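PDB 3K11: putative glycosyl hydrolase from Bacteroides thetaiotaomicron VPI-5482, which is probably a carbohydrate-cleaving hydrolase of glycosyl hydrolase family 88, although its natural substrate and reaction are not established. Local coordinates for residues A[195-200]-A[252-257]; A[204-209]-A[268-273]; A[260-265]-A[382-387]. All coordinates share one frame; numbering follows the deposited sequence. Where two conformers were deposited one is given.

All three contacts fall within the family 88 sequence region. Strand 198-200 leads into helix 202-217, and strand 247-253 leads into helix 265-281 through the loop whose residues 260-265 form one half of interaction 3, 382-387 being the other. The centre of interaction 2 lies about 8 Å from the centre of the chain, those of interactions 1 and 3 about 25 and 20 Å; these two touch the second subunit and each other, V253 CG2 packing on F382 CZ at 3.8 Å. N268 ND2 donates a hydrogen bond to W264 O, tying interaction 2 to 3. Ethanediol molecules, probably from the crystallisation liquor, lie about 4 Å from the M206 side chain and 5 Å from that of P260.

Interaction 1 of 3, residues A[195-200]-A[252-257]; sequences QRNTLW and WVESST. With EDO (1,2-ethanediol), chain G.
T198 and V253 form a non-hydrogen-bonded antiparallel pair, CA to CA 4.4 Å, and L199 with W252 is the hydrogen-bonded pair beside it. This ladder puts strand 198-200, outermost in this chain's sheet, on strand 247-253. L199 N gives its hydrogen to W252 O at 2.8 Å, and W252 N returns one to L199 O at 3.1 Å. Before the strand comes a G1 beta bulge, in which N197 and T198 together lie opposite R191; N197 takes the left-handed backbone conformation, which asparagine tolerates well. One further backbone bond follows beyond the strand ends, from E254 N to N197 O at 3.0 Å, as the chain enters a type I turn from V253 to S256.

The side chains of N197 and E254 lie side by side and point the same way. CG of E254 is anti to its backbone N (chi1 -176°), and the extended chain brings OE1 to 2.9 Å from N197 ND2. The N-H...O line is nearly straight at 173°, in the amide plane but from above that of the carboxylate, the two planes standing 84° apart. N197 OD1 is held by Y182. An alanine at E254 would probably leave N197 ND2 without its carboxylate mate and the amide less firmly set against the turn.

L199 and W252 share one face of the sheet, the leucine CD1 lying 3.8 Å from CE3 of the indole. V253 and T198 occupy the other, where V253 CG1 meets Q195 CB. Further along, S256 OG bonds to D346 of the second subunit, and T257 OG1 is hydrogen-bonded to O2 of the 1,2-ethanediol at 2.8 Å. T198 OG1 donates to Q195 O at 2.8 Å from above the carbonyl plane.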
loop_
_atom_site.group_PDB
_atom_site.type_symbol
_atom_site.label_atom_id
_atom_site.label_comp_id
_atom_site.label_asym_id
_atom_site.label_seq_id
_atom_site.Cartn_x
_atom_site.Cartn_y
_atom_site.Cartn_z
ATOM N N GLN A 195 -22.226 16.237 11.596
ATOM C CA GLN A 195 -23.301 15.362 11.979
ATOM C C GLN A 195 -23.451 15.497 13.498
ATOM O O GLN A 195 -22.537 15.974 14.188
ATOM C CB GLN A 195 -22.984 13.906 11.664
ATOM C CG GLN A 195 -22.758 13.585 10.169
ATOM C CD GLN A 195 -24.022 13.625 9.303
ATOM O OE1 GLN A 195 -25.158 13.651 9.823
ATOM N NE2 GLN A 195 -23.828 13.632 7.957
ATOM N N ARG A 196 -24.610 15.097 13.998
ATOM C CA ARG A 196 -24.823 15.043 15.451
ATOM C C ARG A 196 -23.791 14.140 16.103
ATOM O O ARG A 196 -23.385 13.122 15.534
ATOM C CB ARG A 196 -26.181 14.467 15.791
ATOM C CG ARG A 196 -27.346 15.345 15.437
ATOM C CD ARG A 196 -28.516 15.024 16.339
ATOM N NE ARG A 196 -29.737 15.689 15.888
ATOM C CZ ARG A 196 -30.726 15.094 15.227
ATOM N NH1 ARG A 196 -30.704 13.786 14.944
ATOM N NH2 ARG A 196 -31.773 15.815 14.858
ATOM N N ASN A 197 -23.360 14.521 17.298
ATOM C CA ASN A 197 -22.497 13.695 18.123
ATOM C C ASN A 197 -21.331 13.099 17.346
ATOM O O ASN A 197 -21.134 11.875 17.274
ATOM C CB ASN A 197 -23.327 12.595 18.828
ATOM C CG ASN A 197 -24.145 13.166 19.983
ATOM O OD1 ASN A 197 -24.148 14.353 20.202
ATOM N ND2 ASN A 197 -24.758 12.320 20.754
ATOM N N THR A 198 -20.565 14.015 16.767
ATOM C CA THR A 198 -19.342 13.665 16.030
ATOM C C THR A 198 -18.111 14.000 16.842
ATOM O O THR A 198 -17.984 15.086 17.407
ATOM C CB THR A 198 -19.281 14.463 14.696
ATOM O OG1 THR A 198 -20.456 14.170 13.922
ATOM C CG2 THR A 198 -18.065 14.107 13.907
ATOM N N LEU A 199 -17.184 13.045 16.879
ATOM C CA LEU A 199 -15.880 13.282 17.420
ATOM C C LEU A 199 -14.937 13.630 16.266
ATOM O O LEU A 199 -14.920 12.939 15.274
ATOM C CB LEU A 199 -15.352 12.089 18.183
ATOM C CG LEU A 199 -16.099 11.611 19.429
ATOM C CD1 LEU A 199 -15.356 10.395 20.075
ATOM C CD2 LEU A 199 -16.316 12.798 20.445
ATOM N N TRP A 200 -14.148 14.676 16.486
ATOM C CA TRP A 200 -13.065 15.114 15.601
ATOM C C TRP A 200 -11.757 14.790 16.257
ATOM O O TRP A 200 -11.510 15.192 17.398
ATOM C CB TRP A 200 -13.139 16.621 15.428
ATOM C CG TRP A 200 -14.238 17.095 14.554
ATOM C CD1 TRP A 200 -15.588 16.909 14.717
ATOM C CD2 TRP A 200 -14.075 17.914 13.415
ATOM N NE1 TRP A 200 -16.269 17.544 13.718
ATOM C CE2 TRP A 200 -15.372 18.190 12.909
ATOM C CE3 TRP A 200 -12.953 18.445 12.761
ATOM C CZ2 TRP A 200 -15.586 19.003 11.786
ATOM C CZ3 TRP A 200 -13.154 19.218 11.626
ATOM C CH2 TRP A 200 -14.467 19.517 11.163
ATOM N N TRP A 252 -15.425 10.355 13.730
ATOM C CA TRP A 252 -16.259 9.283 14.315
ATOM C C TRP A 252 -17.630 9.851 14.608
ATOM O O TRP A 252 -17.767 10.698 15.470
ATOM C CB TRP A 252 -15.630 8.787 15.618
ATOM C CG TRP A 252 -16.272 7.594 16.242
ATOM C CD1 TRP A 252 -15.961 6.266 16.023
ATOM C CD2 TRP A 252 -17.298 7.603 17.263
ATOM N NE1 TRP A 252 -16.750 5.472 16.812
ATOM C CE2 TRP A 252 -17.563 6.270 17.592
ATOM C CE3 TRP A 252 -17.997 8.626 17.926
ATOM C CZ2 TRP A 252 -18.492 5.919 18.567
ATOM C CZ3 TRP A 252 -18.896 8.268 18.901
ATOM C CH2 TRP A 252 -19.160 6.938 19.180
ATOM N N VAL A 253 -18.637 9.338 13.910
ATOM C CA VAL A 253 -20.025 9.766 14.105
ATOM C C VAL A 253 -20.757 8.712 14.917
ATOM O O VAL A 253 -20.858 7.547 14.533
ATOM C CB VAL A 253 -20.750 10.000 12.748
ATOM C CG1 VAL A 253 -22.234 10.370 12.978
ATOM C CG2 VAL A 253 -19.995 11.145 11.971
ATOM N N GLU A 254 -21.316 9.130 16.029
ATOM C CA GLU A 254 -21.858 8.158 16.992
ATOM C C GLU A 254 -22.932 7.280 16.411
ATOM O O GLU A 254 -22.945 6.092 16.687
ATOM C CB GLU A 254 -22.377 8.873 18.211
ATOM C CG GLU A 254 -22.897 7.985 19.356
ATOM C CD GLU A 254 -23.417 8.861 20.471
ATOM O OE1 GLU A 254 -24.505 9.469 20.292
ATOM O OE2 GLU A 254 -22.715 8.952 21.519
ATOM N N SER A 255 -23.808 7.837 15.582
ATOM C CA SER A 255 -24.909 7.046 15.030
ATOM C C SER A 255 -24.521 6.031 13.974
ATOM O O SER A 255 -25.299 5.098 13.677
ATOM C CB SER A 255 -25.974 7.932 14.429
ATOM O OG SER A 255 -25.555 8.575 13.230
ATOM N N SER A 256 -23.363 6.211 13.371
ATOM C CA SER A 256 -22.979 5.352 12.252
ATOM C C SER A 256 -22.634 3.930 12.690
ATOM O O SER A 256 -21.939 3.727 13.673
ATOM C CB SER A 256 -21.818 5.942 11.435
ATOM O OG SER A 256 -22.208 7.100 10.710
ATOM N N THR A 257 -23.087 2.945 11.929
ATOM C CA THR A 257 -22.890 1.565 12.295
ATOM C C THR A 257 -21.521 1.045 11.867
ATOM O O THR A 257 -21.089 0.012 12.343
ATOM C CB THR A 257 -24.051 0.681 11.752
ATOM O OG1 THR A 257 -24.200 0.930 10.356
ATOM C CG2 THR A 257 -25.410 1.030 12.452
HETATM C C1 EDO G . -27.185 -1.398 9.421
HETATM O O1 EDO G . -27.062 -1.337 10.843
HETATM C C2 EDO G . -27.715 -0.066 8.894
HETATM O O2 EDO G . -26.686 0.904 9.051
HETATM O O HOH W 1 -24.522 10.681 15.678
#

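Interaction 2 of 3, residues A[204-209]-A[268-273]; sequences MFMGIP and NGWALL
W270 carries most of its helix's share of the contact, laying one face of its indole against F205. The phenyl ring and the six-membered ring form an offset stack, centroids 4.6 Å apart and planes within 8° of parallel. CD2 of F205 lies over the rim of the indole, 3.6 Å from W270 CE3, and CE2 lies above the neighbouring rim atom CZ3. The phenylalanine CG is anti to its backbone N (chi1 -179°), which sets CG on the side of the neighbouring helix. A flat indole offers two aromatic rings in one face, and the second is used as well: the methyl CE of selenomethionine M206 makes a CH-pi contact over the five-membered ring, 4.1 Å from its centroid, on the face that F205 covers. I331 of helix 326-342 also packs on W270.

A271 comes next. Its methyl CB meets the selenium SE of M204 at 4.1 Å; a small residue suits this spot, since the CA atoms of M204 and A271 are 6.0 Å apart. M204 also touches F233 and F236 of helix 222-240.

Two residues on, L273 reaches back to F205. Its CD2 lies 3.5 Å from F205 CE1, with CG almost as near, so the leucine borders the part of the phenyl ring away from the indole. The same CD2 sits at the edge of W270, in the plane of the indole, and thereby fills the corner between the two stacked rings.

A bound 1,2-ethanediol, probably from the crystallisation liquor, lies about 4 Å from M206 and may mark a pocket. The axes of the two short segments run nearly parallel, 8.7 Å apart at 19°, consistent with neighbouring inner helices of the (alpha/alpha)6 barrel known from six-hairpin glycosidases.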
loop_
_atom_site.group_PDB
_atom_site.type_symbol
_atom_site.label_atom_id
_atom_site.label_comp_id
_atom_site.label_asym_id
_atom_site.label_seq_id
_atom_site.Cartn_x
_atom_site.Cartn_y
_atom_site.Cartn_z
HETATM N N MSE A 204 -8.815 16.179 20.297
HETATM C CA MSE A 204 -7.869 15.672 21.277
HETATM C C MSE A 204 -6.896 16.812 21.639
HETATM O O MSE A 204 -6.618 17.079 22.799
HETATM C CB MSE A 204 -7.116 14.458 20.755
HETATM C CG MSE A 204 -8.007 13.228 20.664
HETATM SE SE MSE A 204 -7.057 11.633 20.172
HETATM C CE MSE A 204 -6.283 11.259 21.885
ATOM N N PHE A 205 -6.425 17.517 20.619
ATOM C CA PHE A 205 -5.436 18.582 20.768
ATOM C C PHE A 205 -6.085 19.895 21.108
ATOM O O PHE A 205 -5.527 20.685 21.870
ATOM C CB PHE A 205 -4.585 18.698 19.512
ATOM C CG PHE A 205 -3.545 19.758 19.602
ATOM C CD1 PHE A 205 -2.411 19.594 20.431
ATOM C CD2 PHE A 205 -3.719 20.936 18.904
ATOM C CE1 PHE A 205 -1.471 20.610 20.536
ATOM C CE2 PHE A 205 -2.791 21.974 19.019
ATOM C CZ PHE A 205 -1.662 21.800 19.823
HETATM N N MSE A 206 -7.274 20.140 20.581
HETATM C CA MSE A 206 -7.926 21.404 20.922
HETATM C C MSE A 206 -8.314 21.467 22.394
HETATM O O MSE A 206 -8.314 22.545 22.995
HETATM C CB MSE A 206 -9.141 21.678 20.039
HETATM C CG MSE A 206 -8.893 21.628 18.585
HETATM SE SE MSE A 206 -7.461 22.845 17.946
HETATM C CE MSE A 206 -6.810 21.760 16.361
ATOM N N GLY A 207 -8.672 20.335 22.976
ATOM C CA GLY A 207 -9.155 20.272 24.368
ATOM C C GLY A 207 -8.250 19.725 25.460
ATOM O O GLY A 207 -8.211 20.276 26.555
ATOM N N ILE A 208 -7.474 18.683 25.174
ATOM C CA ILE A 208 -6.790 17.951 26.270
ATOM C C ILE A 208 -5.607 18.704 26.871
ATOM O O ILE A 208 -5.546 18.812 28.085
ATOM C CB ILE A 208 -6.457 16.504 25.877
ATOM C CG1 ILE A 208 -7.772 15.794 25.534
ATOM C CG2 ILE A 208 -5.645 15.781 26.968
ATOM C CD1 ILE A 208 -7.563 14.366 24.902
ATOM N N PRO A 209 -4.726 19.311 26.038
ATOM C CA PRO A 209 -3.609 20.062 26.634
ATOM C C PRO A 209 -4.023 21.172 27.593
ATOM O O PRO A 209 -3.363 21.379 28.624
ATOM C CB PRO A 209 -2.854 20.602 25.411
ATOM C CG PRO A 209 -3.130 19.543 24.341
ATOM C CD PRO A 209 -4.616 19.306 24.573
ATOM N N ASN A 268 -3.695 13.314 12.686
ATOM C CA ASN A 268 -2.886 12.298 13.337
ATOM C C ASN A 268 -1.728 12.940 14.060
ATOM O O ASN A 268 -1.397 12.549 15.182
ATOM C CB ASN A 268 -2.417 11.233 12.337
ATOM C CG ASN A 268 -3.373 10.056 12.306
ATOM O OD1 ASN A 268 -3.161 9.066 13.042
ATOM N ND2 ASN A 268 -4.491 10.187 11.543
ATOM N N GLY A 269 -1.188 14.027 13.497
ATOM C CA GLY A 269 -0.198 14.827 14.215
ATOM C C GLY A 269 -0.782 15.414 15.490
ATOM O O GLY A 269 -0.170 15.342 16.550
ATOM N N TRP A 270 -1.963 15.987 15.426
ATOM C CA TRP A 270 -2.581 16.527 16.624
ATOM C C TRP A 270 -2.738 15.470 17.730
ATOM O O TRP A 270 -2.540 15.764 18.882
ATOM C CB TRP A 270 -3.938 17.124 16.302
ATOM C CG TRP A 270 -3.930 18.369 15.455
ATOM C CD1 TRP A 270 -4.899 18.735 14.526
ATOM C CD2 TRP A 270 -2.956 19.417 15.440
ATOM N NE1 TRP A 270 -4.555 19.917 13.964
ATOM C CE2 TRP A 270 -3.372 20.352 14.493
ATOM C CE3 TRP A 270 -1.772 19.652 16.132
ATOM C CZ2 TRP A 270 -2.652 21.490 14.212
ATOM C CZ3 TRP A 270 -1.051 20.802 15.846
ATOM C CH2 TRP A 270 -1.494 21.693 14.877
ATOM N N ALA A 271 -3.056 14.230 17.376
ATOM C CA ALA A 271 -3.234 13.141 18.348
ATOM C C ALA A 271 -1.879 12.763 18.958
ATOM O O ALA A 271 -1.775 12.466 20.153
ATOM C CB ALA A 271 -3.831 11.897 17.665
ATOM N N LEU A 272 -0.838 12.750 18.135
ATOM C CA LEU A 272 0.526 12.434 18.623
ATOM C C LEU A 272 1.016 13.527 19.558
ATOM O O LEU A 272 1.608 13.257 20.618
ATOM C CB LEU A 272 1.477 12.252 17.420
ATOM C CG LEU A 272 2.779 11.445 17.689
ATOM C CD1 LEU A 272 2.507 9.973 18.130
ATOM C CD2 LEU A 272 3.696 11.509 16.462
ATOM N N LEU A 273 0.722 14.771 19.171
ATOM C CA LEU A 273 1.100 15.955 19.962
ATOM C C LEU A 273 0.333 16.005 21.261
ATOM O O LEU A 273 0.889 16.402 22.297
ATOM C CB LEU A 273 0.933 17.234 19.110
ATOM C CG LEU A 273 1.356 18.586 19.671
ATOM C CD1 LEU A 273 2.682 18.587 20.328
ATOM C CD2 LEU A 273 1.306 19.644 18.558
#

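Interaction 3 of 3, residues A[260-265]-A[382-387]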
loop_
_atom_site.group_PDB
_atom_site.type_symbol
_atom_site.label_atom_id
_atom_site.label_comp_id
_atom_site.label_asym_id
_atom_site.label_seq_id
_atom_site.Cartn_x
_atom_site.Cartn_y
_atom_site.Cartn_z
ATOM N N PRO A 260 -15.799 4.599 8.984
ATOM C CA PRO A 260 -14.714 4.661 7.982
ATOM C C PRO A 260 -13.527 5.483 8.446
ATOM O O PRO A 260 -13.680 6.457 9.173
ATOM C CB PRO A 260 -15.386 5.344 6.791
ATOM C CG PRO A 260 -16.844 5.061 6.939
ATOM C CD PRO A 260 -17.077 5.115 8.432
ATOM N N ALA A 261 -12.326 5.041 8.075
ATOM C CA ALA A 261 -11.095 5.653 8.527
ATOM C C ALA A 261 -10.478 6.437 7.388
ATOM O O ALA A 261 -10.175 5.872 6.349
ATOM C CB ALA A 261 -10.121 4.577 8.997
ATOM N N PHE A 262 -10.358 7.739 7.574
ATOM C CA PHE A 262 -9.540 8.564 6.741
ATOM C C PHE A 262 -8.439 9.071 7.673
ATOM O O PHE A 262 -8.689 9.898 8.537
ATOM C CB PHE A 262 -10.362 9.672 6.107
ATOM C CG PHE A 262 -11.357 9.129 5.087
ATOM C CD1 PHE A 262 -10.948 8.878 3.792
ATOM C CD2 PHE A 262 -12.617 8.786 5.459
ATOM C CE1 PHE A 262 -11.789 8.279 2.902
ATOM C CE2 PHE A 262 -13.483 8.219 4.528
ATOM C CZ PHE A 262 -13.047 7.970 3.271
ATOM N N CYS A 263 -7.234 8.512 7.540
ATOM C CA CYS A 263 -6.136 8.743 8.505
ATOM C C CYS A 263 -5.376 9.998 8.104
ATOM O O CYS A 263 -4.257 9.944 7.636
ATOM C CB CYS A 263 -5.219 7.524 8.535
ATOM S SG CYS A 263 -6.165 6.037 9.072
ATOM N N TRP A 264 -6.060 11.122 8.218
ATOM C CA TRP A 264 -5.532 12.405 7.788
ATOM C C TRP A 264 -4.300 12.769 8.605
ATOM O O TRP A 264 -4.306 12.703 9.842
ATOM C CB TRP A 264 -6.625 13.480 7.881
ATOM C CG TRP A 264 -6.198 14.830 7.453
ATOM C CD1 TRP A 264 -5.480 15.138 6.348
ATOM C CD2 TRP A 264 -6.440 16.062 8.139
ATOM N NE1 TRP A 264 -5.278 16.478 6.281
ATOM C CE2 TRP A 264 -5.842 17.080 7.378
ATOM C CE3 TRP A 264 -7.154 16.399 9.274
ATOM C CZ2 TRP A 264 -5.913 18.423 7.730
ATOM C CZ3 TRP A 264 -7.186 17.737 9.656
ATOM C CH2 TRP A 264 -6.568 18.724 8.873
ATOM N N ALA A 265 -3.219 13.104 7.919
ATOM C CA ALA A 265 -1.909 13.334 8.585
ATOM C C ALA A 265 -1.884 14.430 9.603
ATOM O O ALA A 265 -1.396 14.201 10.727
ATOM C CB ALA A 265 -0.764 13.527 7.516
ATOM N N PHE A 382 -16.309 11.816 4.351
ATOM C CA PHE A 382 -16.393 10.383 4.262
ATOM C C PHE A 382 -16.128 9.866 2.840
ATOM O O PHE A 382 -16.645 8.848 2.406
ATOM C CB PHE A 382 -17.721 9.894 4.848
ATOM C CG PHE A 382 -17.766 10.082 6.312
ATOM C CD1 PHE A 382 -16.944 9.322 7.127
ATOM C CD2 PHE A 382 -18.519 11.065 6.874
ATOM C CE1 PHE A 382 -16.893 9.541 8.481
ATOM C CE2 PHE A 382 -18.474 11.268 8.204
ATOM C CZ PHE A 382 -17.687 10.501 9.005
ATOM N N ASP A 383 -15.290 10.597 2.124
ATOM C CA ASP A 383 -14.799 10.137 0.809
ATOM C C ASP A 383 -13.350 10.586 0.693
ATOM O O ASP A 383 -12.957 11.566 1.328
ATOM C CB ASP A 383 -15.652 10.664 -0.359
ATOM C CG ASP A 383 -15.445 12.141 -0.630
ATOM O OD1 ASP A 383 -14.371 12.492 -1.192
ATOM O OD2 ASP A 383 -16.383 12.933 -0.348
ATOM N N PRO A 384 -12.536 9.841 -0.072
ATOM C CA PRO A 384 -11.122 10.205 -0.172
ATOM C C PRO A 384 -10.793 11.394 -1.045
ATOM O O PRO A 384 -9.786 12.044 -0.811
ATOM C CB PRO A 384 -10.476 8.958 -0.771
ATOM C CG PRO A 384 -11.595 8.312 -1.572
ATOM C CD PRO A 384 -12.854 8.571 -0.754
ATOM N N ALA A 385 -11.609 11.683 -2.045
ATOM C CA ALA A 385 -11.325 12.836 -2.933
ATOM C C ALA A 385 -11.173 14.151 -2.165
ATOM O O ALA A 385 -10.264 14.928 -2.427
ATOM C CB ALA A 385 -12.414 12.941 -4.039
ATOM N N PHE A 386 -12.046 14.389 -1.202
ATOM C CA PHE A 386 -11.964 15.578 -0.365
ATOM C C PHE A 386 -10.558 15.714 0.225
ATOM O O PHE A 386 -9.904 16.761 0.103
ATOM C CB PHE A 386 -13.023 15.493 0.735
ATOM C CG PHE A 386 -12.897 16.563 1.795
ATOM C CD1 PHE A 386 -13.431 17.812 1.591
ATOM C CD2 PHE A 386 -12.215 16.320 2.970
ATOM C CE1 PHE A 386 -13.326 18.773 2.540
ATOM C CE2 PHE A 386 -12.160 17.297 3.951
ATOM C CZ PHE A 386 -12.686 18.520 3.700
ATOM N N TYR A 387 -10.058 14.634 0.804
ATOM C CA TYR A 387 -8.747 14.710 1.479
ATOM C C TYR A 387 -7.604 14.842 0.482
ATOM O O TYR A 387 -6.645 15.576 0.697
ATOM C CB TYR A 387 -8.536 13.518 2.397
ATOM C CG TYR A 387 -9.396 13.549 3.649
ATOM C CD1 TYR A 387 -9.067 14.372 4.720
ATOM C CD2 TYR A 387 -10.560 12.787 3.754
ATOM C CE1 TYR A 387 -9.865 14.441 5.848
ATOM C CE2 TYR A 387 -11.356 12.840 4.893
ATOM C CZ TYR A 387 -11.004 13.661 5.950
ATOM O OH TYR A 387 -11.775 13.720 7.091
#
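Y387 OH is held twice, by hydrogen bonds to H250 ND1 and to A381 N, which fixes the far end of a ring against which F262 and W264 both pack on one side, F262 along CD2 and CE2 and W264 along CD1 and CE1. CD2 of F386 lies over the centre of the other face. Against F262 the two rings lie near parallel, 17° apart, but are slid so far that they barely overlap, and the close touch is F262 CB on Y387 CE2 at 3.5 Å. The tyrosine's CE1 meets W264 CB at 3.9 Å, and the indole leans obliquely to the phenol ring.

The outer rim of F262 lies against the chain leading into helix 384-388. F262 CE2 comes within 3.5 Å of F382 C. F262 CE1 lies 3.4 Å from P384 N, a nitrogen that carries no hydrogen and so asks for no acceptor. D383 O lies over one face of the phenyl ring. At the helix start D383 is the N-cap: OD1 accepts from F386 N at 3.0 Å, with an angle of 166°, while OD2 bonds to Y24 of the second subunit. P260 adds its CG against F382 CD1 at 4.3 Å.

F262, W264 and Y387 thus make an aromatic cluster that joins the loop before helix 265-281 to the N-capped start of helix 384-388, beside the subunit interface.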